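Local coordinates for PKS (Streptomyces sp. CNQ431, PDB 5YDA), which forms the acyltransferase domain of a splenocin polyketide synthase and probably transfers acyl units to a carrier protein with broad substrate selectivity, at residues Q47-A52 and A94-V99; G233-G238 and F288-M293; G253-A258 and H348-V353. All blocks are in the same frame, centred on the assembly; numbering follows the deposited sequence.

Contact 1. Residues Q47-A52 and A94-V99; sequences QAHALA and ALRAAV
In the small helix-and-sheet domain near the start of the chain, helices 43-56 and 88-97 pack together where L95 beds against A48, L51 and A52. The backbones come close here, the CA atoms of A48 and L95 lying 5.5 Å apart, because the first helix presents mainly alanine methyls to its neighbour. L95 CB rests 3.5 Å from A48 O and 3.8 Å from A52 CB. Its CG stands beside its own backbone N (chi1 -72°), which sends the isobutyl end along the flank of the first helix, and there both methyls straddle a single branch of L51: L95 CD1 is 3.7 Å from L51 CD2, and L95 CD2 is 3.8 Å from it.

Next to this apolar seam the contact turns more polar at H49 and R96. The L95 carbonyl oxygen and R96 CA lie over one face of the H49 imidazole, both offset toward the rim. H49 NE2 comes within 3.3 Å of R96 O, but the angle is too poor for a hydrogen bond; the ring is held from its other nitrogen, ND1, which bonds to R45 O one turn back. The R96 side chain sets off away from helix 43-56, then bends at chi2 (-84°) and returns past A52, whose methyl meets the guanidinium at its edge, in plane, 3.6 Å from R96 NE. This nitrogen is buried by the contact and has no partner in the model, whereas R96 NH2 forms a salt bridge with E56. L95 and A98 also touch V83 and L81 of strand 79-85, so helix 88-97 packs on both helix 43-56 and the two-stranded antiparallel sheet, consistent with the alpha/beta linker domain between ketosynthase and acyltransferase.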
# COMPACT_ATOMS: atom_id res chain seq x y z
N GLN A 47 -12.63 -28.46 11.56
CA GLN A 47 -12.68 -28.83 10.15
C GLN A 47 -11.31 -28.71 9.47
O GLN A 47 -11.03 -29.43 8.51
CB GLN A 47 -13.71 -27.96 9.44
CG GLN A 47 -14.47 -28.67 8.37
CD GLN A 47 -15.63 -27.85 7.87
OE1 GLN A 47 -15.68 -27.48 6.69
NE2 GLN A 47 -16.57 -27.56 8.76
N ALA A 48 -10.45 -27.82 9.97
CA ALA A 48 -9.13 -27.66 9.36
C ALA A 48 -8.19 -28.78 9.77
O ALA A 48 -7.36 -29.22 8.96
CB ALA A 48 -8.53 -26.30 9.74
N HIS A 49 -8.29 -29.25 11.01
CA HIS A 49 -7.50 -30.41 11.42
C HIS A 49 -8.02 -31.68 10.76
O HIS A 49 -7.23 -32.58 10.44
CB HIS A 49 -7.50 -30.56 12.94
CG HIS A 49 -6.87 -29.41 13.65
ND1 HIS A 49 -7.32 -28.11 13.51
CD2 HIS A 49 -5.81 -29.35 14.49
CE1 HIS A 49 -6.57 -27.31 14.24
NE2 HIS A 49 -5.65 -28.03 14.85
N ALA A 50 -9.34 -31.78 10.55
CA ALA A 50 -9.90 -32.91 9.81
C ALA A 50 -9.25 -33.02 8.43
O ALA A 50 -8.70 -34.07 8.08
CB ALA A 50 -11.41 -32.75 9.67
N LEU A 51 -9.27 -31.93 7.66
CA LEU A 51 -8.66 -31.94 6.33
C LEU A 51 -7.18 -32.27 6.41
O LEU A 51 -6.64 -32.96 5.54
CB LEU A 51 -8.88 -30.60 5.63
CG LEU A 51 -8.19 -30.43 4.28
CD1 LEU A 51 -8.91 -31.19 3.16
CD2 LEU A 51 -8.07 -28.95 3.92
N ALA A 52 -6.49 -31.77 7.44
CA ALA A 52 -5.09 -32.12 7.62
C ALA A 52 -4.93 -33.63 7.81
O ALA A 52 -4.09 -34.27 7.17
CB ALA A 52 -4.50 -31.37 8.81
N ALA A 94 0.34 -26.45 7.75
CA ALA A 94 -0.31 -25.16 7.92
C ALA A 94 -1.73 -25.31 8.45
O ALA A 94 -2.21 -24.45 9.18
CB ALA A 94 -0.31 -24.38 6.60
N LEU A 95 -2.40 -26.42 8.11
CA LEU A 95 -3.77 -26.61 8.58
C LEU A 95 -3.82 -26.92 10.08
O LEU A 95 -4.84 -26.62 10.72
CB LEU A 95 -4.44 -27.73 7.78
CG LEU A 95 -4.79 -27.36 6.34
CD1 LEU A 95 -4.77 -28.60 5.46
CD2 LEU A 95 -6.14 -26.68 6.25
N ARG A 96 -2.76 -27.49 10.65
CA ARG A 96 -2.71 -27.68 12.10
C ARG A 96 -2.57 -26.35 12.82
O ARG A 96 -3.35 -26.03 13.72
CB ARG A 96 -1.54 -28.58 12.50
CG ARG A 96 -1.47 -29.85 11.74
CD ARG A 96 -2.37 -30.89 12.36
NE ARG A 96 -2.31 -32.11 11.58
CZ ARG A 96 -1.54 -33.14 11.88
NH1 ARG A 96 -0.77 -33.11 12.96
NH2 ARG A 96 -1.54 -34.21 11.10
N ALA A 97 -1.55 -25.57 12.44
CA ALA A 97 -1.33 -24.25 13.01
C ALA A 97 -2.46 -23.29 12.70
O ALA A 97 -2.51 -22.21 13.30
CB ALA A 97 -0.01 -23.69 12.48
N ALA A 98 -3.37 -23.65 11.80
CA ALA A 98 -4.37 -22.71 11.30
C ALA A 98 -5.24 -22.22 12.45
O ALA A 98 -5.84 -23.02 13.17
CB ALA A 98 -5.22 -23.36 10.22
N VAL A 99 -5.28 -20.90 12.62
CA VAL A 99 -6.15 -20.24 13.59
C VAL A 99 -7.03 -19.26 12.82
O VAL A 99 -6.52 -18.53 11.96
CB VAL A 99 -5.36 -19.51 14.69
CG1 VAL A 99 -4.52 -20.50 15.49
CG2 VAL A 99 -4.46 -18.42 14.11

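Contact 2. Residues G233-G238 and F288-M293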
# COMPACT_ATOMS: atom_id res chain seq x y z
N GLY A 233 15.75 21.11 -0.88
CA GLY A 233 16.46 21.02 0.39
C GLY A 233 15.54 20.89 1.61
O GLY A 233 14.39 20.43 1.53
N GLY A 234 16.06 21.31 2.75
CA GLY A 234 15.33 21.25 4.00
C GLY A 234 15.37 19.86 4.61
O GLY A 234 16.13 18.98 4.20
N ALA A 235 14.51 19.66 5.61
CA ALA A 235 14.52 18.42 6.38
C ALA A 235 13.13 18.15 6.94
O ALA A 235 12.29 19.04 7.05
CB ALA A 235 15.55 18.47 7.51
N THR A 236 12.91 16.88 7.29
CA THR A 236 11.64 16.42 7.81
C THR A 236 11.92 15.54 9.02
O THR A 236 12.86 14.73 9.01
CB THR A 236 10.83 15.63 6.75
OG1 THR A 236 10.68 16.43 5.57
CG2 THR A 236 9.43 15.31 7.29
N VAL A 237 11.12 15.71 10.07
CA VAL A 237 11.24 14.88 11.27
C VAL A 237 9.89 14.24 11.53
O VAL A 237 8.85 14.92 11.50
CB VAL A 237 11.75 15.70 12.48
CG1 VAL A 237 10.82 16.87 12.77
CG2 VAL A 237 11.92 14.79 13.71
N GLY A 238 9.88 12.93 11.75
CA GLY A 238 8.68 12.24 12.17
C GLY A 238 8.63 12.24 13.69
O GLY A 238 9.59 11.86 14.35
N PHE A 288 10.96 10.96 18.50
CA PHE A 288 10.98 11.49 17.15
C PHE A 288 12.09 10.81 16.38
O PHE A 288 13.02 10.25 16.98
CB PHE A 288 11.21 13.01 17.12
CG PHE A 288 12.57 13.44 17.61
CD1 PHE A 288 13.66 13.50 16.74
CD2 PHE A 288 12.77 13.79 18.94
CE1 PHE A 288 14.93 13.89 17.20
CE2 PHE A 288 14.02 14.19 19.41
CZ PHE A 288 15.10 14.24 18.54
N ARG A 289 12.01 10.87 15.06
CA ARG A 289 13.13 10.39 14.27
C ARG A 289 13.22 11.20 12.99
O ARG A 289 12.21 11.40 12.30
CB ARG A 289 13.00 8.89 13.96
CG ARG A 289 14.27 8.28 13.34
CD ARG A 289 14.04 6.88 12.77
NE ARG A 289 12.75 6.77 12.09
CZ ARG A 289 12.57 7.01 10.79
NH1 ARG A 289 13.60 7.36 10.02
NH2 ARG A 289 11.36 6.89 10.25
N ARG A 290 14.42 11.69 12.70
CA ARG A 290 14.68 12.39 11.45
C ARG A 290 14.42 11.46 10.28
O ARG A 290 14.99 10.36 10.22
CB ARG A 290 16.13 12.89 11.44
CG ARG A 290 16.54 13.61 10.16
CD ARG A 290 15.92 14.98 10.09
NE ARG A 290 16.36 15.81 11.20
CZ ARG A 290 17.40 16.64 11.15
NH1 ARG A 290 18.09 16.75 10.02
NH2 ARG A 290 17.74 17.37 12.21
N LEU A 291 13.53 11.85 9.37
CA LEU A 291 13.38 11.08 8.14
C LEU A 291 14.67 11.17 7.34
O LEU A 291 15.31 12.22 7.29
CB LEU A 291 12.17 11.59 7.33
CG LEU A 291 10.80 11.59 8.06
CD1 LEU A 291 9.61 11.53 7.09
CD2 LEU A 291 10.69 10.46 9.08
N ARG A 292 15.10 10.05 6.77
CA ARG A 292 16.43 10.02 6.16
C ARG A 292 16.49 10.80 4.86
O ARG A 292 17.58 11.26 4.49
CB ARG A 292 16.93 8.59 5.88
CG ARG A 292 16.88 7.58 7.05
CD ARG A 292 15.47 7.27 7.48
NE ARG A 292 14.64 6.91 6.33
CZ ARG A 292 13.33 7.11 6.22
NH1 ARG A 292 12.60 7.68 7.15
NH2 ARG A 292 12.72 6.73 5.12
N MET A 293 15.38 10.99 4.18
CA MET A 293 15.40 11.82 2.98
C MET A 293 15.62 13.28 3.35
O MET A 293 14.74 13.88 3.99
CB MET A 293 14.09 11.66 2.21
CG MET A 293 14.01 12.53 0.97
SD MET A 293 15.22 12.01 -0.27
CE MET A 293 15.03 13.35 -1.46
O HOH W 1 15.11 15.04 6.62
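The F288 ring and the R290 guanidinium both meet strand 235-239 at a slant, neither one stacking on it. V237 CG2 approaches the ring obliquely, 3.7 Å from F288 CD1. F288 holds its CG between the backbone N and the carbonyl carbon (chi1 66°), which stands the ring up beside V237, and the phenyl group also touches E278 and T282 of helix 271-283. The R290 chain starts out extended, then bends at chi2 (73°) and again at chi3, curling back over the neighbouring strand so that R290 CD settles 3.3 Å from T236 O. Its guanidinium is met obliquely by the A235 methyl, which is 4.0 Å from R290 NH1. The charge is gripped from helix 271-283: R290 NE forms a salt bridge with E278 and R290 NH2 one with D275, which should fix the rotation of the group and balance its charge.

These side chains share one face of a four-stranded antiparallel sheet with strand order 2-3-1-4, the topology of the ferredoxin-like subdomain of acyltransferases, in which strand 288-290 is an outer strand. G238 and R289 are a hydrogen-bonded pair, with G238 N to R289 O at 2.8 Å and R289 N to G238 O at 2.7 Å. V237 and R290 make the next, non-hydrogen-bonded pair, and L291 N then reaches T236 O at 3.0 Å.

On the other face, T236 CG2 lies 3.8 Å from L291 CD1, and L291 CD2 lies against the backbone N and CA of G238, where the glycine has no side chain in the way; T236 OG1 bonds instead to A295 O. Beyond L291 the chains diverge and a water enters between them, accepting the T236 N-H at 2.9 Å and lying near the carbonyl oxygens of L291 and M293.

Contact 3. Residues G253-A258 and H348-V353; sequences GLSLAA and HTRRTV
T352 and L256 cross at an angle, and the two branches of the threonine divide the work. T352 OG1 sits beside its own backbone N (chi1 -55°) and donates a hydrogen bond of 2.7 Å to L256 O, arriving tilted 25° from the carbonyl plane. T352 CG2, anti to that nitrogen, lies against the L256-A258 backbone, 3.9 Å from A258 CA, and only grazes L256 CG at 4.2 Å. The next carbonyl is taken by the main chain: V353 N bonds to A257 O at 2.9 Å and is almost straight at the hydrogen (173°). Two successive carbonyls of strand 254-261 are thus gripped by two successive residues just after helix 342-350. The strand is irregular here, since A257 and A258 both face T266 in a classic beta bulge.

At the bulge itself A258 and V353 are joined in a single backbone bridge, A258 CB 3.9 Å from V353 CB, while V353 O lies 3.4 Å from A258 CA in a C-H...O contact. V353 also touches a probable GxSxG nucleophile elbow. R350 swings its guanidinium obliquely toward S255, yet its salt bridge is with D303, and S255 OG bonds to H300 ND1.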
# COMPACT_ATOMS: atom_id res chain seq x y z
N GLY A 253 10.01 28.91 10.23
CA GLY A 253 10.82 27.96 9.50
C GLY A 253 10.34 26.53 9.55
O GLY A 253 11.06 25.64 9.08
N LEU A 254 9.15 26.27 10.10
CA LEU A 254 8.63 24.91 10.20
C LEU A 254 7.18 24.88 9.74
O LEU A 254 6.41 25.81 10.00
CB LEU A 254 8.70 24.37 11.65
CG LEU A 254 10.07 24.21 12.31
CD1 LEU A 254 9.88 23.87 13.77
CD2 LEU A 254 10.92 23.17 11.62
N SER A 255 6.81 23.79 9.07
CA SER A 255 5.42 23.54 8.74
C SER A 255 5.06 22.14 9.22
O SER A 255 5.90 21.23 9.28
CB SER A 255 5.14 23.65 7.22
OG SER A 255 5.71 24.82 6.66
N LEU A 256 3.79 21.98 9.57
CA LEU A 256 3.21 20.67 9.83
C LEU A 256 3.05 19.95 8.49
O LEU A 256 2.19 20.31 7.68
CB LEU A 256 1.88 20.84 10.55
CG LEU A 256 1.15 19.60 11.06
CD1 LEU A 256 2.04 18.83 12.02
CD2 LEU A 256 -0.15 19.99 11.76
N ALA A 257 3.88 18.93 8.25
CA ALA A 257 3.88 18.28 6.94
C ALA A 257 2.81 17.20 6.84
O ALA A 257 2.21 17.02 5.77
CB ALA A 257 5.27 17.69 6.66
N ALA A 258 2.52 16.47 7.93
CA ALA A 258 1.53 15.40 7.88
C ALA A 258 0.96 15.18 9.26
O ALA A 258 1.67 15.27 10.26
CB ALA A 258 2.15 14.07 7.38
N HIS A 348 -2.03 20.17 -2.91
CA HIS A 348 -1.74 18.87 -2.33
C HIS A 348 -0.27 18.75 -1.95
O HIS A 348 0.06 18.24 -0.87
CB HIS A 348 -2.13 17.76 -3.30
CG HIS A 348 -1.71 16.40 -2.84
ND1 HIS A 348 -0.56 15.79 -3.30
CD2 HIS A 348 -2.25 15.55 -1.94
CE1 HIS A 348 -0.42 14.62 -2.70
NE2 HIS A 348 -1.43 14.45 -1.87
N THR A 349 0.62 19.27 -2.80
CA THR A 349 2.06 19.19 -2.57
C THR A 349 2.54 20.21 -1.53
O THR A 349 3.53 19.95 -0.83
CB THR A 349 2.78 19.38 -3.91
OG1 THR A 349 2.67 18.16 -4.67
CG2 THR A 349 4.27 19.75 -3.75
N ARG A 350 1.84 21.33 -1.39
CA ARG A 350 2.26 22.34 -0.42
C ARG A 350 1.69 22.10 0.97
O ARG A 350 2.36 22.41 1.97
CB ARG A 350 1.83 23.73 -0.92
CG ARG A 350 2.03 24.85 0.09
CD ARG A 350 3.49 25.05 0.42
NE ARG A 350 3.68 26.08 1.44
CZ ARG A 350 3.43 25.92 2.74
NH1 ARG A 350 2.96 24.76 3.22
NH2 ARG A 350 3.64 26.92 3.58
N ARG A 351 0.50 21.54 1.07
CA ARG A 351 -0.26 21.55 2.31
C ARG A 351 -0.14 20.24 3.08
O ARG A 351 0.28 19.20 2.56
CB ARG A 351 -1.73 21.87 2.02
CG ARG A 351 -1.92 23.35 1.64
CD ARG A 351 -3.35 23.72 1.32
NE ARG A 351 -4.30 23.33 2.36
CZ ARG A 351 -5.63 23.42 2.21
NH1 ARG A 351 -6.13 23.90 1.07
NH2 ARG A 351 -6.45 23.04 3.18
N THR A 352 -0.51 20.33 4.35
CA THR A 352 -0.44 19.21 5.26
C THR A 352 -1.15 17.99 4.70
O THR A 352 -2.26 18.08 4.17
CB THR A 352 -1.07 19.62 6.60
OG1 THR A 352 -0.43 20.81 7.08
CG2 THR A 352 -0.93 18.48 7.64
N VAL A 353 -0.48 16.84 4.79
CA VAL A 353 -1.12 15.56 4.50
C VAL A 353 -2.04 15.22 5.68
O VAL A 353 -1.58 14.83 6.76
CB VAL A 353 -0.08 14.45 4.25
CG1 VAL A 353 -0.76 13.13 4.01
CG2 VAL A 353 0.80 14.81 3.05

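Contacts 2 and 3 belong to one four-stranded sheet and hold its two outer strands, 288-290 and 254-261; their centres are about 13 Å apart, without touching. Contact 1 lies in a separate helix-and-sheet domain on the opposite side of the chain's centre, its centre about 46 Å from that of contact 2 and about 49 Å from that of contact 3. All three are partly buried, but the chemistry differs. Contact 1 is a mainly apolar helix pair with a polar edge and no cross-segment hydrogen bond, contact 2 is a backbone ladder flanked by salt bridges, and contact 3 joins sheet to post-helix residues through one side-chain and one main-chain bond.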